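Local coordinates for collagen alpha-1(XX) chain (Homo sapiens, PDB 5KF4), which is a collagen chain, probably of the extracellular matrix, whose fibronectin type III domains are modules of a kind that often mediates protein interactions, at residues 32-37 against 82-87; 41-46 against 63-68; 79-82 against 87-90. One frame throughout, in Å; residues are numbered along the deposited sequence.

All three contacts belong to one fibronectin type III sandwich. Contact 2 lies in the core, about 4 Å from the centre of the chain, where strand 40-47 of the four-stranded sheet faces strand 64-67 of the three-stranded one. Contacts 1 and 3 sit at one end of the domain, their centres about 8 Å apart, and share P82 and G87 of the hairpin 75-84/87-97. Contact 2 is about 15 Å from contact 1 and 12 Å from contact 3, centre to centre, yet strands 40-47 and 75-84 are neighbours: V44 O lies 2.7 Å from S79 N, a probable hydrogen bond, and Y41 CD1 packs 3.5 Å from P82 CA.

Contact 1: 32-37 against 82-87; sequences TPAPRH and PIYEGG
A34 meets Y84 first: its methyl CB lies 4.2 Å from the phenol OH. R36 makes the central bond, its carbonyl O accepting from Y84 OH at 2.5 Å. The hydroxyl arrives almost head-on to the carbonyl, with a C=O...OH angle of 165°, and R36 O lies at the edge of the tyrosine ring, close to its plane. In Y84 a first torsion of -67° sets CG anti to the carbonyl carbon and beside the backbone N, which directs the phenol to the R36 carbonyl. At this end of the fibronectin type III sandwich the contact ties the loop between strands 27-32 and 40-47, which lie in different sheets, to the end of strand 75-84, next to the turn of the hairpin it forms with strand 87-97. L11 and P38 also touch the tyrosine side chain, which is buried although R36 and H37 are exposed. The arginine side chain runs out alongside the ring, extended, with CD anti to CA. Its NE comes within 4.3 Å of Y84 CD2, which stands over one face of the guanidinium, displaced toward the rim. A phenylalanine in place of Y84 would keep the ring packing but would probably leave R36 O without its phenolic donor and the loop less firmly fixed. H37 adds backbone packing, its carbonyl carbon C lying 3.7 Å from Y84 CE2 in an oblique approach. The imidazole turns back to its own loop, where ND1 gives a weak hydrogen bond to A34 O, 3.1 Å long and bent to 133° at the hydrogen; that oxygen lies in the plane of the imidazole. Beyond, the H37 side chain touches P61.

Contact 2: 41-46 against 63-68; sequences YLIVWR and ASTELH
T65 and I43 reach toward each other tip to tip, methyl CG2 of the threonine 3.5 Å from CD1 of the isoleucine. V58 of strand 54-59 also packs on T65, and L29 of strand 27-32 on I43. Two residues on, L67 carries the larger part of the contact, its CD2 methyl touching both I43 and W45. This CD2 stands 3.9 Å from I43 CG2, the two side chains crossing at a slant. The same methyl lies over the face of the W45 six-membered ring as a CH-pi contact, 3.7 Å from the centroid and 18° off the normal. The other methyl, CD1, stands above the rim of the indole at W45 CD2, 3.7 Å away, near CG and CE3. This is the hydrophobic core of the fibronectin type III sandwich: strands 40-47 and 64-67 come from opposing sheets, the axes of these short segments approach to 9.9 Å at an inclination of 28°, and the direct contacts between them are made by side chains. The indole takes its place with CG between the backbone N and the carbonyl carbon (chi1 63°), and it and the leucine run past one another from facing strands. H68 joins through its backbone: a water in the indole plane accepts from W45 NE1 and donates to H68 O at 3.1 Å, giving the buried residue's ring N-H a polar partner.

Contact 3: 79-82 against 87-90; sequences SVFP and GVGE
The beta hairpin of strands 75-84 and 87-97, which forms one border of the four-stranded sheet of the sandwich, is pinned near its turn by a bond between G89 and P82. G89 N donates to P82 O over 3.2 Å, nearly straight at 178°, and the donor lies in the carbonyl plane. P82 has no N-H of its own to return, and the pyrrolidine instead packs on the partner backbone: its CD lies 3.3 Å from G89 O and 3.8 Å from E90 O. G89 is fitted closely to this ring, since a CB there would fall only 3.1 Å from P82 CG. The segment 87-90 lies where the last strand of the fibronectin type III fold is interrupted, and V88 and E90 both form backbone hydrogen bonds with L8 of the N-terminal segment. F81 and V88 run alongside one another in the same direction. The valine's first torsion places methyl CG2 opposite the backbone N, which brings it to 4.0 Å from F81 CD1. The phenyl turns an edge to G89, whose O lies near the ring plane at 3.3 Å from F81 CD1. L42 and V44 of strand 40-47 pack against the phenylalanine, and the loop residue P14 touches P82.

Contact 1: 32-37 against 82-87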
# COMPACT_ATOMS: atom_id res chain seq x y z
N THR A 32 5.46 -2.16 9.60
CA THR A 32 5.62 -1.81 11.01
C THR A 32 5.25 -0.35 11.25
O THR A 32 5.96 0.55 10.81
CB THR A 32 7.05 -2.08 11.51
OG1 THR A 32 7.33 -3.49 11.42
CG2 THR A 32 7.20 -1.65 12.96
N PRO A 33 4.14 -0.12 11.97
CA PRO A 33 3.61 1.23 12.19
C PRO A 33 4.48 2.07 13.11
O PRO A 33 5.14 1.52 14.00
CB PRO A 33 2.25 0.97 12.84
CG PRO A 33 2.37 -0.37 13.48
CD PRO A 33 3.51 -1.12 12.84
N ALA A 34 4.48 3.38 12.91
CA ALA A 34 5.13 4.30 13.83
C ALA A 34 4.35 4.32 15.15
O ALA A 34 3.16 4.01 15.17
CB ALA A 34 5.22 5.68 13.21
N PRO A 35 5.03 4.69 16.25
CA PRO A 35 4.42 4.76 17.59
C PRO A 35 3.16 5.62 17.63
O PRO A 35 2.22 5.31 18.35
CB PRO A 35 5.52 5.38 18.45
CG PRO A 35 6.79 5.08 17.75
CD PRO A 35 6.49 4.87 16.30
N ARG A 36 3.15 6.69 16.85
CA ARG A 36 1.95 7.50 16.68
C ARG A 36 1.11 6.93 15.56
O ARG A 36 1.48 7.00 14.38
CB ARG A 36 2.32 8.95 16.38
CG ARG A 36 1.26 9.99 16.71
CD ARG A 36 1.78 11.37 16.36
NE ARG A 36 0.73 12.25 15.84
CZ ARG A 36 0.97 13.32 15.08
NH1 ARG A 36 2.22 13.62 14.75
NH2 ARG A 36 -0.03 14.07 14.65
N HIS A 37 -0.03 6.35 15.92
CA HIS A 37 -0.88 5.72 14.93
C HIS A 37 -1.67 6.79 14.18
O HIS A 37 -2.16 7.74 14.79
CB HIS A 37 -1.81 4.71 15.60
CG HIS A 37 -1.11 3.47 16.06
ND1 HIS A 37 0.26 3.35 16.03
CD2 HIS A 37 -1.59 2.31 16.56
CE1 HIS A 37 0.60 2.15 16.50
NE2 HIS A 37 -0.50 1.51 16.82
N PRO A 82 0.63 6.71 4.78
CA PRO A 82 -0.00 7.03 6.07
C PRO A 82 -0.83 8.31 6.00
O PRO A 82 -0.40 9.30 5.39
CB PRO A 82 1.19 7.21 7.01
CG PRO A 82 2.32 7.63 6.12
CD PRO A 82 2.07 7.01 4.77
N ILE A 83 -2.00 8.31 6.64
CA ILE A 83 -2.85 9.49 6.63
C ILE A 83 -3.05 10.02 8.05
O ILE A 83 -3.76 9.42 8.86
CB ILE A 83 -4.24 9.19 6.00
CG1 ILE A 83 -4.10 8.58 4.60
CG2 ILE A 83 -5.11 10.44 5.97
CD1 ILE A 83 -3.38 9.46 3.60
N TYR A 84 -2.39 11.14 8.33
CA TYR A 84 -2.50 11.84 9.60
C TYR A 84 -3.21 13.17 9.35
O TYR A 84 -3.66 13.44 8.23
CB TYR A 84 -1.12 12.08 10.21
CG TYR A 84 -0.39 10.84 10.67
CD1 TYR A 84 0.26 10.01 9.76
CD2 TYR A 84 -0.31 10.51 12.02
CE1 TYR A 84 0.95 8.89 10.17
CE2 TYR A 84 0.38 9.39 12.45
CZ TYR A 84 1.00 8.58 11.52
OH TYR A 84 1.68 7.46 11.92
N GLU A 85 -3.32 13.99 10.39
CA GLU A 85 -3.82 15.36 10.25
C GLU A 85 -2.86 16.29 9.50
O GLU A 85 -3.28 17.26 8.88
CB GLU A 85 -4.15 15.95 11.62
CG GLU A 85 -5.03 17.20 11.58
CD GLU A 85 -6.45 16.96 11.09
OE1 GLU A 85 -6.82 15.79 10.86
OE2 GLU A 85 -7.19 17.95 10.94
N GLY A 86 -1.57 15.99 9.57
CA GLY A 86 -0.55 16.83 8.97
C GLY A 86 -0.35 16.65 7.47
O GLY A 86 0.51 17.30 6.87
N GLY A 87 -1.13 15.75 6.88
CA GLY A 87 -1.13 15.55 5.44
C GLY A 87 -0.99 14.10 5.02
O GLY A 87 -1.30 13.19 5.80

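Contact 2: 41-46 against 63-68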
# COMPACT_ATOMS: atom_id res chain seq x y z
N TYR A 41 -4.67 4.93 6.65
CA TYR A 41 -3.62 4.57 5.69
C TYR A 41 -4.17 4.50 4.26
O TYR A 41 -5.24 3.92 4.04
CB TYR A 41 -2.98 3.22 6.02
CG TYR A 41 -1.98 3.22 7.15
CD1 TYR A 41 -0.70 3.74 6.97
CD2 TYR A 41 -2.29 2.66 8.39
CE1 TYR A 41 0.23 3.74 7.99
CE2 TYR A 41 -1.36 2.65 9.42
CZ TYR A 41 -0.11 3.19 9.21
OH TYR A 41 0.82 3.19 10.23
N LEU A 42 -3.45 5.06 3.30
CA LEU A 42 -3.81 4.89 1.89
C LEU A 42 -2.97 3.81 1.22
O LEU A 42 -1.74 3.90 1.17
CB LEU A 42 -3.65 6.20 1.11
CG LEU A 42 -3.80 6.05 -0.41
CD1 LEU A 42 -5.22 5.65 -0.81
CD2 LEU A 42 -3.35 7.30 -1.16
N ILE A 43 -3.65 2.81 0.67
CA ILE A 43 -3.00 1.71 -0.04
C ILE A 43 -3.29 1.74 -1.55
O ILE A 43 -4.44 1.80 -1.96
CB ILE A 43 -3.44 0.35 0.53
CG1 ILE A 43 -3.02 0.23 2.00
CG2 ILE A 43 -2.85 -0.79 -0.28
CD1 ILE A 43 -3.92 -0.63 2.82
N VAL A 44 -2.22 1.71 -2.35
CA VAL A 44 -2.33 1.83 -3.80
C VAL A 44 -1.66 0.66 -4.52
O VAL A 44 -0.50 0.36 -4.25
CB VAL A 44 -1.67 3.14 -4.30
CG1 VAL A 44 -1.88 3.31 -5.80
CG2 VAL A 44 -2.21 4.34 -3.53
N TRP A 45 -2.37 0.01 -5.43
CA TRP A 45 -1.74 -1.02 -6.26
C TRP A 45 -2.16 -0.92 -7.73
O TRP A 45 -3.33 -0.68 -8.04
CB TRP A 45 -2.04 -2.42 -5.72
CG TRP A 45 -3.49 -2.80 -5.74
CD1 TRP A 45 -4.10 -3.64 -6.62
CD2 TRP A 45 -4.51 -2.35 -4.84
NE1 TRP A 45 -5.43 -3.75 -6.32
CE2 TRP A 45 -5.71 -2.96 -5.23
CE3 TRP A 45 -4.52 -1.48 -3.74
CZ2 TRP A 45 -6.91 -2.74 -4.57
CZ3 TRP A 45 -5.71 -1.26 -3.08
CH2 TRP A 45 -6.89 -1.89 -3.49
N ARG A 46 -1.20 -1.09 -8.63
CA ARG A 46 -1.43 -1.03 -10.06
C ARG A 46 -0.58 -2.04 -10.81
O ARG A 46 0.50 -2.41 -10.36
CB ARG A 46 -1.16 0.37 -10.63
CG ARG A 46 0.26 0.86 -10.43
CD ARG A 46 0.42 2.24 -11.04
NE ARG A 46 -0.02 2.24 -12.44
CZ ARG A 46 -0.30 3.33 -13.15
NH1 ARG A 46 -0.20 4.53 -12.59
NH2 ARG A 46 -0.69 3.22 -14.41
N ALA A 63 -2.56 -2.89 11.02
CA ALA A 63 -1.18 -3.33 10.87
C ALA A 63 -1.07 -4.28 9.70
O ALA A 63 0.01 -4.79 9.38
CB ALA A 63 -0.70 -3.99 12.15
N SER A 64 -2.20 -4.50 9.05
CA SER A 64 -2.29 -5.44 7.96
C SER A 64 -3.57 -5.19 7.17
O SER A 64 -4.58 -4.75 7.73
CB SER A 64 -2.25 -6.88 8.47
OG SER A 64 -2.59 -7.80 7.44
N THR A 65 -3.52 -5.47 5.88
CA THR A 65 -4.71 -5.52 5.06
C THR A 65 -4.40 -6.45 3.91
O THR A 65 -3.24 -6.61 3.52
CB THR A 65 -5.14 -4.11 4.57
OG1 THR A 65 -6.50 -3.86 4.92
CG2 THR A 65 -4.98 -3.98 3.06
N GLU A 66 -5.44 -7.07 3.36
CA GLU A 66 -5.25 -7.95 2.23
C GLU A 66 -5.83 -7.35 0.96
O GLU A 66 -6.95 -6.83 0.97
CB GLU A 66 -5.90 -9.31 2.50
CG GLU A 66 -5.61 -10.34 1.42
CD GLU A 66 -6.03 -11.73 1.84
OE1 GLU A 66 -5.96 -12.04 3.04
OE2 GLU A 66 -6.43 -12.51 0.95
N LEU A 67 -5.09 -7.45 -0.13
CA LEU A 67 -5.59 -7.01 -1.42
C LEU A 67 -6.19 -8.23 -2.11
O LEU A 67 -5.65 -9.33 -2.03
CB LEU A 67 -4.46 -6.40 -2.26
CG LEU A 67 -3.71 -5.21 -1.64
CD1 LEU A 67 -2.64 -4.68 -2.58
CD2 LEU A 67 -4.67 -4.10 -1.23
N HIS A 68 -7.33 -8.03 -2.77
CA HIS A 68 -8.03 -9.13 -3.42
C HIS A 68 -8.35 -8.81 -4.87
O HIS A 68 -8.13 -7.69 -5.33
CB HIS A 68 -9.33 -9.47 -2.69
CG HIS A 68 -9.14 -10.07 -1.32
ND1 HIS A 68 -9.17 -9.32 -0.17
CD2 HIS A 68 -8.93 -11.35 -0.93
CE1 HIS A 68 -8.98 -10.11 0.87
NE2 HIS A 68 -8.83 -11.35 0.44
O HOH W 1 -7.44 -5.13 -7.03

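Contact 3: 79-82 against 87-90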
# COMPACT_ATOMS: atom_id res chain seq x y z
N SER A 79 1.73 0.30 -2.81
CA SER A 79 2.16 1.42 -1.97
C SER A 79 1.32 1.57 -0.70
O SER A 79 0.11 1.30 -0.70
CB SER A 79 2.12 2.72 -2.77
OG SER A 79 2.99 2.64 -3.89
N VAL A 80 1.97 2.00 0.38
CA VAL A 80 1.29 2.27 1.64
C VAL A 80 1.52 3.71 2.09
O VAL A 80 2.63 4.08 2.43
CB VAL A 80 1.78 1.33 2.75
CG1 VAL A 80 1.07 1.63 4.06
CG2 VAL A 80 1.57 -0.11 2.35
N PHE A 81 0.46 4.51 2.09
CA PHE A 81 0.55 5.92 2.47
C PHE A 81 -0.12 6.17 3.81
O PHE A 81 -1.31 5.90 3.98
CB PHE A 81 -0.10 6.80 1.40
CG PHE A 81 0.64 6.81 0.10
CD1 PHE A 81 1.65 7.73 -0.13
CD2 PHE A 81 0.31 5.91 -0.91
CE1 PHE A 81 2.32 7.75 -1.34
CE2 PHE A 81 0.98 5.93 -2.12
CZ PHE A 81 1.99 6.85 -2.33
N PRO A 82 0.63 6.71 4.78
CA PRO A 82 -0.00 7.03 6.07
C PRO A 82 -0.83 8.31 6.00
O PRO A 82 -0.40 9.30 5.39
CB PRO A 82 1.19 7.21 7.01
CG PRO A 82 2.32 7.63 6.12
CD PRO A 82 2.07 7.01 4.77
N GLY A 87 -1.13 15.75 6.88
CA GLY A 87 -1.13 15.55 5.44
C GLY A 87 -0.99 14.10 5.02
O GLY A 87 -1.30 13.19 5.80
N VAL A 88 -0.57 13.87 3.79
CA VAL A 88 -0.27 12.52 3.32
C VAL A 88 1.24 12.33 3.33
O VAL A 88 1.98 13.13 2.76
CB VAL A 88 -0.84 12.23 1.91
CG1 VAL A 88 -0.55 13.37 0.95
CG2 VAL A 88 -0.33 10.89 1.37
N GLY A 89 1.71 11.28 4.01
CA GLY A 89 3.13 11.03 4.09
C GLY A 89 3.66 10.08 3.03
O GLY A 89 2.92 9.23 2.53
N GLU A 90 4.93 10.25 2.67
CA GLU A 90 5.62 9.28 1.82
C GLU A 90 5.55 7.92 2.50
O GLU A 90 5.60 7.83 3.73
CB GLU A 90 7.07 9.69 1.57
CG GLU A 90 7.34 10.18 0.15
CD GLU A 90 7.07 9.12 -0.90
OE1 GLU A 90 7.05 9.45 -2.11
OE2 GLU A 90 6.89 7.94 -0.53